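Local coordinates for protein MIF (Toxoplasma gondii, PDB 4DH4) that belongs to the macrophage migration inhibitory factor family of small alpha/beta proteins that assemble as trimers, at residues A82-E85 against R86-V90; W107-G110 against D111-F114; S70-N73 against C74-A78. All coordinates share one frame; numbering follows the deposited sequence.

Contact 1 (A82-E85 against R86-V90)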
loop_
_atom_site.group_PDB
_atom_site.type_symbol
_atom_site.label_atom_id
_atom_site.label_comp_id
_atom_site.label_asym_id
_atom_site.label_seq_id
_atom_site.Cartn_x
_atom_site.Cartn_y
_atom_site.Cartn_z
ATOM N N ALA A 82 12.401 16.011 0.126
ATOM C CA ALA A 82 12.600 17.433 -0.191
ATOM C C ALA A 82 11.460 17.965 -1.071
ATOM O O ALA A 82 10.980 19.080 -0.863
ATOM C CB ALA A 82 13.956 17.661 -0.851
ATOM N N ALA A 83 11.014 17.147 -2.023
ATOM C CA ALA A 83 9.910 17.498 -2.922
ATOM C C ALA A 83 8.576 17.611 -2.181
ATOM O O ALA A 83 7.781 18.515 -2.451
ATOM C CB ALA A 83 9.812 16.485 -4.055
ATOM N N CYS A 84 8.335 16.696 -1.242
ATOM C CA CYS A 84 7.127 16.748 -0.414
ATOM C C CYS A 84 7.137 17.997 0.466
ATOM O O CYS A 84 6.105 18.629 0.664
ATOM C CB CYS A 84 7.001 15.491 0.452
ATOM S SG CYS A 84 6.573 13.988 -0.487
ATOM N N GLU A 85 8.304 18.345 0.991
ATOM C CA GLU A 85 8.435 19.540 1.827
ATOM C C GLU A 85 8.123 20.787 1.009
ATOM O O GLU A 85 7.370 21.656 1.448
ATOM C CB GLU A 85 9.846 19.629 2.391
ATOM C CG GLU A 85 10.041 20.716 3.434
ATOM C CD GLU A 85 11.405 20.621 4.066
ATOM O OE1 GLU A 85 11.484 20.203 5.240
ATOM O OE2 GLU A 85 12.404 20.930 3.373
ATOM N N ARG A 86 8.706 20.838 -0.186
ATOM C CA ARG A 86 8.540 21.927 -1.149
ATOM C C ARG A 86 7.090 22.070 -1.627
ATOM O O ARG A 86 6.545 23.175 -1.648
ATOM C CB ARG A 86 9.476 21.667 -2.335
ATOM C CG ARG A 86 9.578 22.751 -3.399
ATOM C CD ARG A 86 10.925 22.638 -4.143
ATOM N NE ARG A 86 11.038 21.434 -4.982
ATOM C CZ ARG A 86 11.829 20.383 -4.732
ATOM N NH1 ARG A 86 12.606 20.348 -3.651
ATOM N NH2 ARG A 86 11.844 19.355 -5.571
ATOM N N HIS A 87 6.464 20.956 -1.999
ATOM C CA HIS A 87 5.123 20.994 -2.583
ATOM C C HIS A 87 3.967 20.861 -1.593
ATOM O O HIS A 87 2.868 21.354 -1.863
ATOM C CB HIS A 87 4.994 19.949 -3.694
ATOM C CG HIS A 87 5.913 20.191 -4.847
ATOM N ND1 HIS A 87 5.759 21.257 -5.707
ATOM C CD2 HIS A 87 7.013 19.524 -5.266
ATOM C CE1 HIS A 87 6.716 21.229 -6.615
ATOM N NE2 HIS A 87 7.489 20.185 -6.373
ATOM N N LEU A 88 4.200 20.198 -0.464
ATOM C CA LEU A 88 3.116 19.908 0.485
ATOM C C LEU A 88 3.253 20.629 1.826
ATOM O O LEU A 88 2.289 20.705 2.587
ATOM C CB LEU A 88 2.974 18.394 0.724
ATOM C CG LEU A 88 2.843 17.451 -0.482
ATOM C CD1 LEU A 88 2.843 15.995 -0.023
ATOM C CD2 LEU A 88 1.605 17.746 -1.317
ATOM N N GLY A 89 4.450 21.138 2.108
ATOM C CA GLY A 89 4.746 21.799 3.379
ATOM C C GLY A 89 5.056 20.851 4.526
ATOM O O GLY A 89 5.174 21.285 5.673
ATOM N N VAL A 90 5.188 19.559 4.220
ATOM C CA VAL A 90 5.475 18.539 5.231
ATOM C C VAL A 90 6.972 18.520 5.525
ATOM O O VAL A 90 7.767 18.356 4.603
ATOM C CB VAL A 90 5.019 17.118 4.762
ATOM C CG1 VAL A 90 5.348 16.060 5.819
ATOM C CG2 VAL A 90 3.531 17.103 4.423
#
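R86 sets off with CG anti to its own backbone N (chi1 -174°) and bends at chi3 (68°), which folds the guanidinium back along the helix over A83: A83 CA lies above one face, toward the rim of the group, with NH2 3.8 Å from A83 CB. H87 takes the other course, its CG anti to the carbonyl carbon (chi1 -63°), and H87 CD2 comes to 3.1 Å from A83 O, which lies obliquely to the imidazole. The same oxygen accepts the backbone bond from H87 N at 2.8 Å. Both polar ends converge on D22 of helix 13-31: R86 NH2 makes a salt bridge to its OD1, and H87 NE2 hydrogen-bonds to the same oxygen, so one carboxylate oxygen ties the last turn of helix 70-88 to its neighbour. On the inner side, C84 CB meets L88 CD1 at 4.2 Å; C84 also packs on I5 and I95, L88 on C7 and L19, and the buried V90 on C7, V9 and I95. This is the C-terminal end of the helix in the beta-alpha-beta unit 58-65, 70-88, 95-102, where helices pack on the sheet of the MIF fold. Regular i to i+4 bonding runs out here: L88 N still reaches C84 O at 2.7 Å, while G89 N is shared weakly between C84 O and E85 O. G89 leaves helical geometry with positive phi, and the chain turns so that V90 O comes back to E85 CA in a CA-H...O contact of 3.1 Å. E85 runs out extended past CG, whose distance to V90 O is 3.5 Å, and its OE1 accepts a hydrogen bond from K92 N beyond the turn.

Contact 2 (W107-G110 against D111-F114)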
loop_
_atom_site.group_PDB
_atom_site.type_symbol
_atom_site.label_atom_id
_atom_site.label_comp_id
_atom_site.label_asym_id
_atom_site.label_seq_id
_atom_site.Cartn_x
_atom_site.Cartn_y
_atom_site.Cartn_z
ATOM N N TRP A 107 6.713 -8.822 -11.086
ATOM C CA TRP A 107 6.287 -7.539 -11.629
ATOM C C TRP A 107 5.727 -7.743 -13.029
ATOM O O TRP A 107 6.401 -8.305 -13.899
ATOM C CB TRP A 107 7.474 -6.570 -11.660
ATOM C CG TRP A 107 7.103 -5.102 -11.704
ATOM C CD1 TRP A 107 6.281 -4.481 -12.605
ATOM C CD2 TRP A 107 7.584 -4.075 -10.827
ATOM N NE1 TRP A 107 6.204 -3.132 -12.323
ATOM C CE2 TRP A 107 6.996 -2.859 -11.240
ATOM C CE3 TRP A 107 8.438 -4.071 -9.716
ATOM C CZ2 TRP A 107 7.246 -1.640 -10.585
ATOM C CZ3 TRP A 107 8.690 -2.861 -9.067
ATOM C CH2 TRP A 107 8.096 -1.663 -9.506
ATOM N N ALA A 108 4.483 -7.307 -13.229
ATOM C CA ALA A 108 3.817 -7.411 -14.524
ATOM C C ALA A 108 3.417 -6.043 -15.074
ATOM O O ALA A 108 3.097 -5.127 -14.324
ATOM C CB ALA A 108 2.586 -8.301 -14.412
ATOM N N MET A 109 3.459 -5.914 -16.395
ATOM C CA MET A 109 2.861 -4.772 -17.078
ATOM C C MET A 109 1.853 -5.351 -18.057
ATOM O O MET A 109 2.202 -6.168 -18.918
ATOM C CB MET A 109 3.924 -3.938 -17.794
ATOM C CG MET A 109 3.409 -2.612 -18.352
ATOM S SD MET A 109 4.684 -1.678 -19.219
ATOM C CE MET A 109 4.835 -2.658 -20.711
ATOM N N GLY A 110 0.587 -4.974 -17.887
ATOM C CA GLY A 110 -0.488 -5.654 -18.600
ATOM C C GLY A 110 -0.452 -7.155 -18.346
ATOM O O GLY A 110 -0.433 -7.600 -17.197
ATOM N N ASP A 111 -0.432 -7.934 -19.425
ATOM C CA ASP A 111 -0.520 -9.387 -19.314
ATOM C C ASP A 111 0.826 -10.115 -19.392
ATOM O O ASP A 111 0.873 -11.314 -19.681
ATOM C CB ASP A 111 -1.511 -9.939 -20.355
ATOM C CG ASP A 111 -1.086 -9.672 -21.792
ATOM O OD1 ASP A 111 -1.799 -10.162 -22.694
ATOM O OD2 ASP A 111 -0.060 -8.988 -22.033
ATOM N N ARG A 112 1.912 -9.393 -19.116
ATOM C CA ARG A 112 3.270 -9.938 -19.208
ATOM C C ARG A 112 4.084 -9.613 -17.950
ATOM O O ARG A 112 4.055 -8.482 -17.472
ATOM C CB ARG A 112 3.986 -9.369 -20.438
ATOM C CG ARG A 112 3.233 -9.561 -21.762
ATOM C CD ARG A 112 3.967 -8.949 -22.952
ATOM N NE ARG A 112 4.028 -7.488 -22.879
ATOM C CZ ARG A 112 4.590 -6.707 -23.799
ATOM N NH1 ARG A 112 5.142 -7.233 -24.889
ATOM N NH2 ARG A 112 4.593 -5.391 -23.633
ATOM N N THR A 113 4.800 -10.604 -17.415
ATOM C CA THR A 113 5.798 -10.335 -16.366
ATOM C C THR A 113 7.137 -9.931 -16.969
ATOM O O THR A 113 7.426 -10.222 -18.136
ATOM C CB THR A 113 6.053 -11.539 -15.427
ATOM O OG1 THR A 113 6.271 -12.721 -16.205
ATOM C CG2 THR A 113 4.890 -11.755 -14.454
ATOM N N PHE A 114 7.963 -9.276 -16.158
ATOM C CA PHE A 114 9.300 -8.873 -16.577
ATOM C C PHE A 114 10.297 -10.027 -16.533
ATOM O O PHE A 114 10.012 -11.122 -16.041
ATOM C CB PHE A 114 9.800 -7.705 -15.723
ATOM C CG PHE A 114 9.224 -6.382 -16.120
ATOM C CD1 PHE A 114 8.096 -5.880 -15.481
ATOM C CD2 PHE A 114 9.806 -5.639 -17.141
ATOM C CE1 PHE A 114 7.556 -4.652 -15.849
ATOM C CE2 PHE A 114 9.272 -4.417 -17.523
ATOM C CZ PHE A 114 8.146 -3.917 -16.872
ATOM O OXT PHE A 114 11.428 -9.878 -16.996
HETATM O O HOH W 1 2.534 -5.613 -21.537
#
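F114 brings the edge of its ring toward the face of the W107 indole in an offset edge-to-face pair, the planes 83° apart and the centroids of the phenyl and five-membered rings 5.2 Å apart. W107 has CG anti to its backbone N (chi1 -158°) and F114 has CG anti to its carbonyl carbon, which lays the two side chains alongside, pointing the same way. Between the two rings the closest atoms are F114 CE1 and W107 CD1, at 3.5 Å. W107 O lies at the edge of the phenyl ring near its plane, and also accepts a bond from F114 N at 2.9 Å, nearly along the C=O axis, so the last residue is fastened by backbone and ring together. F114 CE1 further touches M109 CB. These strands, 107-109 and 112-113, form a tight beta hairpin closed by a type II' turn from M109 to R112, with G110 at positive phi. M109 and R112 are its hydrogen-bonded pair: M109 N gives a 2.8 Å bond to R112 O, whereas the return bond, R112 N to M109 O, comes from above the carbonyl plane. A water links the M109 backbone carbonyl to the R112 side chain, donating to M109 O and accepting from R112 NE. Residues 107-109 also pair with a strand of the second subunit, whose Y96 meets W107 edge to face, while W107 packs on A63 and I65 of its own chain.

Contact 3 (S70-N73 against C74-A78)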
loop_
_atom_site.group_PDB
_atom_site.type_symbol
_atom_site.label_atom_id
_atom_site.label_comp_id
_atom_site.label_asym_id
_atom_site.label_seq_id
_atom_site.Cartn_x
_atom_site.Cartn_y
_atom_site.Cartn_z
ATOM N N SER A 70 21.591 0.705 -0.108
ATOM C CA SER A 70 21.670 1.780 0.881
ATOM C C SER A 70 21.918 3.164 0.250
ATOM O O SER A 70 21.218 4.121 0.581
ATOM C CB SER A 70 22.713 1.470 1.965
ATOM O OG SER A 70 22.534 2.345 3.067
ATOM N N SER A 71 22.892 3.258 -0.656
ATOM C CA SER A 71 23.246 4.552 -1.259
ATOM C C SER A 71 22.124 5.093 -2.141
ATOM O O SER A 71 21.771 6.273 -2.056
ATOM C CB SER A 71 24.550 4.464 -2.059
ATOM O OG SER A 71 25.569 3.810 -1.326
ATOM N N THR A 72 21.572 4.229 -2.986
ATOM C CA THR A 72 20.523 4.638 -3.918
ATOM C C THR A 72 19.222 4.982 -3.189
ATOM O O THR A 72 18.550 5.956 -3.546
ATOM C CB THR A 72 20.326 3.579 -5.016
ATOM O OG1 THR A 72 21.580 3.382 -5.689
ATOM C CG2 THR A 72 19.275 4.019 -6.023
ATOM N N ASN A 73 18.882 4.199 -2.164
ATOM C CA ASN A 73 17.702 4.482 -1.341
ATOM C C ASN A 73 17.814 5.840 -0.660
ATOM O O ASN A 73 16.848 6.613 -0.639
ATOM C CB ASN A 73 17.482 3.387 -0.287
ATOM C CG ASN A 73 17.286 2.003 -0.898
ATOM O OD1 ASN A 73 17.173 1.850 -2.119
ATOM N ND2 ASN A 73 17.261 0.989 -0.047
ATOM N N CYS A 74 18.992 6.129 -0.119
ATOM C CA CYS A 74 19.247 7.416 0.517
ATOM C C CYS A 74 19.095 8.589 -0.457
ATOM O O CYS A 74 18.519 9.618 -0.104
ATOM C CB CYS A 74 20.631 7.428 1.160
ATOM S SG CYS A 74 20.818 8.741 2.362
ATOM N N LYS A 75 19.613 8.426 -1.675
ATOM C CA LYS A 75 19.473 9.435 -2.723
ATOM C C LYS A 75 18.010 9.715 -3.058
ATOM O O LYS A 75 17.598 10.880 -3.121
ATOM C CB LYS A 75 20.234 9.001 -3.975
ATOM C CG LYS A 75 20.245 10.041 -5.074
ATOM C CD LYS A 75 21.534 9.968 -5.880
ATOM C CE LYS A 75 21.355 9.101 -7.097
ATOM N NZ LYS A 75 22.007 9.756 -8.324
ATOM N N ILE A 76 17.236 8.645 -3.257
ATOM C CA ILE A 76 15.809 8.754 -3.574
ATOM C C ILE A 76 15.025 9.390 -2.422
ATOM O O ILE A 76 14.197 10.281 -2.640
ATOM C CB ILE A 76 15.194 7.372 -3.982
ATOM C CG1 ILE A 76 15.816 6.874 -5.293
ATOM C CG2 ILE A 76 13.677 7.458 -4.132
ATOM C CD1 ILE A 76 15.539 5.379 -5.608
ATOM N N ALA A 77 15.298 8.945 -1.198
ATOM C CA ALA A 77 14.612 9.489 -0.027
ATOM C C ALA A 77 14.898 10.985 0.163
ATOM O O ALA A 77 13.990 11.755 0.488
ATOM C CB ALA A 77 14.983 8.707 1.221
ATOM N N ALA A 78 16.150 11.385 -0.054
ATOM C CA ALA A 78 16.550 12.795 0.045
ATOM C C ALA A 78 15.756 13.649 -0.940
ATOM O O ALA A 78 15.247 14.712 -0.591
ATOM C CB ALA A 78 18.044 12.939 -0.212
#
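T72 and I76, one turn apart, carry the side-chain part of this contact: the methyl CG2 of T72 meets the terminal CD1 of I76 at 4.0 Å, the two side chains crossing at a slant. T72 places CG2 anti to its backbone N, which leaves OG1 beside that N. I76 has CG1 anti to its carbonyl carbon (chi1 -65°), and CG1 lies 3.4 Å from T72 O, the oxygen that accepts the bond from I76 N at 3.0 Å. The neighbouring methyl of A77 sits similarly, its CB 3.4 Å from N73 O, while A77 N bonds to that oxygen at 2.9 Å. C74 N to S70 O and K75 N to S71 O complete four successive i to i+4 bonds, each with the donor tilted 20 to 29° from the carbonyl plane. At the start of the helix, T69 OG1 accepts from T72 N, and N73 OD1 takes a weak bond from T69 N, just before the helix, while its ND2 donates to S105 O of the third subunit. T72 and I76 together pack on L31 of helix 13-31, and I76, N73 and A77 share F99 of strand 95-102. C74 and A78 meet D111 of the third subunit, and A77 packs on its A108. These are the opening turns of the second helix of the MIF fold, lying between helix 13-31, the sheet and an adjoining subunit, in the beta-alpha-beta unit formed by strand 58-65, helix 70-88 and strand 95-102.

How the contacts relate
Followed from the N terminus, the chain meets contact 3 first, then contact 1, then contact 2; they stand in series, none nesting in or crossing another, and each closes just a local turn. Contacts 3 and 1 are the opening and closing turns of helix 70-88, their centres about 17 Å apart, both packed on helix 13-31 and strand 95-102. Contact 2, the C-terminal hairpin, lies across the centre of the chain from contact 1, their centres about 32 Å apart. Contacts 2 and 3 do not touch within a chain, but both face neighbouring subunits: residues 70-78 receive A108 and D111 of the third subunit, as hairpin 107-114 reaches the second.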